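Local atomic coordinates of U4/U6 snRNA-associated-splicing factor PRP24 (Saccharomyces cerevisiae, PDB entry 4N0T), a protein that binds U6 snRNA and acts as a spliceosome recycling factor that anneals U6 with U4 snRNA. Residues Glu262-Leu270 and Lys313-Ile324. Numbering follows the deposited sequence.
Sequences ERNEVKRLL and KILLVSDFNGAI. With nucleotides of chain B.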
# COMPACT_ATOMS: atom_id res chain seq x y z
N GLU A 262 -7.95 11.10 -5.56
CA GLU A 262 -8.62 10.51 -4.41
C GLU A 262 -8.51 11.40 -3.18
O GLU A 262 -9.46 11.51 -2.40
CB GLU A 262 -8.06 9.12 -4.14
CG GLU A 262 -8.57 8.10 -5.14
CD GLU A 262 -7.80 6.79 -5.13
OE1 GLU A 262 -6.67 6.75 -4.60
OE2 GLU A 262 -8.34 5.80 -5.67
N ARG A 263 -7.35 12.01 -2.98
CA ARG A 263 -7.17 12.88 -1.82
C ARG A 263 -8.03 14.13 -1.95
O ARG A 263 -8.60 14.61 -0.97
CB ARG A 263 -5.71 13.27 -1.62
CG ARG A 263 -5.51 14.34 -0.54
CD ARG A 263 -5.96 13.89 0.87
NE ARG A 263 -5.54 14.90 1.84
CZ ARG A 263 -5.63 14.77 3.16
NH1 ARG A 263 -6.12 13.66 3.70
NH2 ARG A 263 -5.21 15.76 3.94
N ASN A 264 -8.13 14.68 -3.14
CA ASN A 264 -8.97 15.86 -3.29
C ASN A 264 -10.44 15.56 -2.96
O ASN A 264 -11.16 16.43 -2.45
CB ASN A 264 -8.78 16.52 -4.66
CG ASN A 264 -7.44 17.20 -4.77
OD1 ASN A 264 -6.83 17.53 -3.74
ND2 ASN A 264 -6.96 17.41 -5.99
N GLU A 265 -10.86 14.33 -3.21
CA GLU A 265 -12.20 13.87 -2.82
C GLU A 265 -12.40 13.89 -1.30
O GLU A 265 -13.43 14.35 -0.80
CB GLU A 265 -12.47 12.46 -3.36
CG GLU A 265 -13.67 11.73 -2.73
CD GLU A 265 -13.81 10.28 -3.22
OE1 GLU A 265 -12.99 9.84 -4.06
OE2 GLU A 265 -14.75 9.58 -2.77
N VAL A 266 -11.41 13.37 -0.57
CA VAL A 266 -11.44 13.38 0.88
C VAL A 266 -11.43 14.80 1.43
O VAL A 266 -12.14 15.12 2.39
CB VAL A 266 -10.24 12.58 1.45
CG1 VAL A 266 -10.02 12.88 2.94
CG2 VAL A 266 -10.46 11.10 1.22
N LYS A 267 -10.62 15.66 0.82
CA LYS A 267 -10.56 17.07 1.23
C LYS A 267 -11.93 17.74 1.12
O LYS A 267 -12.29 18.54 1.99
CB LYS A 267 -9.52 17.83 0.38
CG LYS A 267 -8.08 17.46 0.73
CD LYS A 267 -7.09 18.04 -0.28
CE LYS A 267 -7.14 19.56 -0.34
NZ LYS A 267 -6.24 20.06 -1.42
N ARG A 268 -12.68 17.41 0.07
CA ARG A 268 -14.04 17.95 -0.13
C ARG A 268 -14.93 17.56 1.04
O ARG A 268 -15.71 18.37 1.54
CB ARG A 268 -14.67 17.41 -1.42
CG ARG A 268 -16.08 17.94 -1.67
CD ARG A 268 -16.84 17.16 -2.74
NE ARG A 268 -17.19 15.81 -2.31
CZ ARG A 268 -18.11 15.52 -1.38
NH1 ARG A 268 -18.78 16.49 -0.76
NH2 ARG A 268 -18.35 14.26 -1.07
N LEU A 269 -14.81 16.30 1.47
CA LEU A 269 -15.57 15.80 2.61
C LEU A 269 -15.20 16.52 3.89
O LEU A 269 -16.08 16.94 4.65
CB LEU A 269 -15.36 14.30 2.79
CG LEU A 269 -16.51 13.40 2.36
CD1 LEU A 269 -16.29 11.99 2.87
CD2 LEU A 269 -17.82 13.95 2.89
N LEU A 270 -13.90 16.66 4.14
CA LEU A 270 -13.43 17.31 5.36
C LEU A 270 -13.88 18.78 5.43
O LEU A 270 -14.04 19.34 6.52
CB LEU A 270 -11.90 17.21 5.48
CG LEU A 270 -11.30 15.80 5.57
CD1 LEU A 270 -9.78 15.82 5.47
CD2 LEU A 270 -11.72 15.10 6.87
N LYS A 313 -19.14 3.87 1.37
CA LYS A 313 -17.74 4.12 1.04
C LYS A 313 -16.88 4.19 2.31
O LYS A 313 -17.35 4.64 3.35
CB LYS A 313 -17.62 5.44 0.26
CG LYS A 313 -16.24 5.73 -0.27
CD LYS A 313 -16.31 6.45 -1.61
CE LYS A 313 -15.05 6.19 -2.44
NZ LYS A 313 -14.70 4.73 -2.47
N ILE A 314 -15.62 3.75 2.20
CA ILE A 314 -14.65 3.93 3.28
C ILE A 314 -13.43 4.67 2.74
O ILE A 314 -12.83 4.25 1.74
CB ILE A 314 -14.20 2.58 3.89
CG1 ILE A 314 -15.40 1.82 4.46
CG2 ILE A 314 -13.15 2.81 4.99
CD1 ILE A 314 -15.05 0.45 5.05
N LEU A 315 -13.07 5.78 3.39
CA LEU A 315 -11.98 6.65 2.95
C LEU A 315 -10.97 6.80 4.08
O LEU A 315 -11.34 7.00 5.24
CB LEU A 315 -12.54 8.03 2.59
CG LEU A 315 -13.68 8.02 1.57
CD1 LEU A 315 -14.28 9.40 1.42
CD2 LEU A 315 -13.15 7.55 0.25
N LEU A 316 -9.69 6.74 3.75
CA LEU A 316 -8.68 6.98 4.77
C LEU A 316 -8.42 8.47 4.94
O LEU A 316 -8.48 9.26 3.97
CB LEU A 316 -7.36 6.29 4.43
CG LEU A 316 -7.36 4.78 4.26
CD1 LEU A 316 -5.92 4.34 4.07
CD2 LEU A 316 -7.98 4.08 5.50
N VAL A 317 -8.18 8.87 6.18
CA VAL A 317 -7.78 10.23 6.49
C VAL A 317 -6.55 10.09 7.40
O VAL A 317 -6.61 10.35 8.62
CB VAL A 317 -8.91 11.02 7.21
CG1 VAL A 317 -8.51 12.48 7.37
CG2 VAL A 317 -10.21 10.94 6.43
N SER A 318 -5.43 9.68 6.83
CA SER A 318 -4.29 9.29 7.66
C SER A 318 -3.63 10.48 8.33
O SER A 318 -2.92 10.30 9.33
CB SER A 318 -3.27 8.50 6.85
OG SER A 318 -2.93 9.25 5.70
N ASP A 319 -3.88 11.69 7.83
CA ASP A 319 -3.32 12.88 8.47
C ASP A 319 -3.95 13.16 9.83
O ASP A 319 -3.40 13.93 10.62
CB ASP A 319 -3.34 14.13 7.56
CG ASP A 319 -4.70 14.40 6.93
OD1 ASP A 319 -5.39 13.44 6.52
OD2 ASP A 319 -5.07 15.60 6.80
N PHE A 320 -5.07 12.52 10.11
CA PHE A 320 -5.65 12.55 11.46
C PHE A 320 -5.75 11.15 12.06
O PHE A 320 -6.57 10.92 12.95
CB PHE A 320 -7.02 13.23 11.43
CG PHE A 320 -6.94 14.68 11.06
CD1 PHE A 320 -6.45 15.61 11.97
CD2 PHE A 320 -7.31 15.12 9.79
CE1 PHE A 320 -6.35 16.94 11.64
CE2 PHE A 320 -7.22 16.46 9.45
CZ PHE A 320 -6.73 17.37 10.38
N ASN A 321 -4.92 10.22 11.57
CA ASN A 321 -4.93 8.83 12.04
C ASN A 321 -6.31 8.19 12.02
O ASN A 321 -6.68 7.45 12.94
CB ASN A 321 -4.32 8.71 13.44
CG ASN A 321 -2.94 9.32 13.53
OD1 ASN A 321 -2.13 9.19 12.62
ND2 ASN A 321 -2.65 9.98 14.65
N GLY A 322 -7.10 8.47 10.99
CA GLY A 322 -8.47 8.00 10.96
C GLY A 322 -8.98 7.49 9.63
O GLY A 322 -8.24 7.38 8.65
N ALA A 323 -10.26 7.12 9.62
CA ALA A 323 -10.95 6.73 8.40
C ALA A 323 -12.37 7.24 8.51
O ALA A 323 -12.93 7.35 9.61
CB ALA A 323 -10.94 5.21 8.23
N ILE A 324 -12.94 7.59 7.36
CA ILE A 324 -14.33 7.99 7.28
C ILE A 324 -15.13 6.82 6.72
O ILE A 324 -14.75 6.20 5.73
CB ILE A 324 -14.51 9.18 6.34
CG1 ILE A 324 -13.83 10.41 6.95
CG2 ILE A 324 -15.99 9.45 6.07
CD1 ILE A 324 -13.74 11.62 5.99
P C B 29 -3.52 18.21 0.98
OP1 C B 29 -4.49 17.75 1.99
OP2 C B 29 -3.89 19.36 0.09
O5' C B 29 -2.12 18.53 1.67
C5' C B 29 -2.03 19.39 2.80
C4' C B 29 -1.03 18.89 3.81
O4' C B 29 -1.46 17.58 4.28
C3' C B 29 0.39 18.70 3.28
O3' C B 29 1.30 18.86 4.37
C2' C B 29 0.39 17.23 2.88
O2' C B 29 1.68 16.65 2.80
C1' C B 29 -0.43 16.64 4.02
N1 C B 29 -1.06 15.35 3.73
C2 C B 29 -0.97 14.39 4.73
O2 C B 29 -0.33 14.67 5.76
N3 C B 29 -1.54 13.18 4.54
C4 C B 29 -2.20 12.95 3.41
N4 C B 29 -2.77 11.75 3.28
C5 C B 29 -2.32 13.93 2.38
C6 C B 29 -1.75 15.12 2.58
P U B 28 -1.42 19.19 -4.30
OP1 U B 28 -0.14 18.92 -4.99
OP2 U B 28 -2.39 20.12 -4.89
O5' U B 28 -2.13 17.77 -4.06
C5' U B 28 -3.48 17.69 -3.59
C4' U B 28 -3.57 16.85 -2.34
O4' U B 28 -3.31 15.45 -2.67
C3' U B 28 -2.56 17.20 -1.24
O3' U B 28 -3.16 16.97 0.03
C2' U B 28 -1.46 16.18 -1.46
O2' U B 28 -0.64 15.97 -0.33
C1' U B 28 -2.29 14.95 -1.82
N1 U B 28 -1.56 13.90 -2.54
C2 U B 28 -1.55 12.62 -1.97
O2 U B 28 -2.11 12.37 -0.90
N3 U B 28 -0.88 11.67 -2.68
C4 U B 28 -0.23 11.85 -3.89
O4 U B 28 0.35 10.90 -4.41
C5 U B 28 -0.30 13.19 -4.42
C6 U B 28 -0.95 14.15 -3.76
O HOH W 1 -6.86 10.94 2.64
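In the occluded RNA recognition motif of Prp24, helix 258-270 packs on the sheet face opposite helix 293-302, and at one end an RNA-phosphate site is built where Arg263 meets Asp319 in the turn after strand 313-317. The guanidinium grips the carboxylate end-on: Arg263 NH1 to Asp319 OD1 and NH2 to OD2, each 2.9 Å. The second bond is nearly straight, at 170°, and lies in the guanidinium plane, yet both reach the carboxylate from above its plane. NE and NH2 also hold OP1 of C29 of chain B, while C5 of that cytosine lies over one guanidinium face. The bend at chi2 (62°) helps bring the guanidinium back to Asp319 and the phosphate; a water accepts from Arg263 NH1 and donates to Leu316 O. Lys267 NZ takes OP2 of the same phosphate. Behind this polar edge, Val266 slides past Leu315, CG2 to CB 4.0 Å, and sets CG1 on Val317 CG2. The Leu269 side chain crosses Leu315 at about a right angle, CD1 to CD1 3.6 Å, and Leu270 rests CD1 on Val317 CG1 and CD2 on Ile324 CD1. The helix crosses strand 313-317 at -92°, with Leu269 and Ile324 continuing onto Leu281 of central strand 281-285 and Leu270 onto Ile355 of helix 355-365.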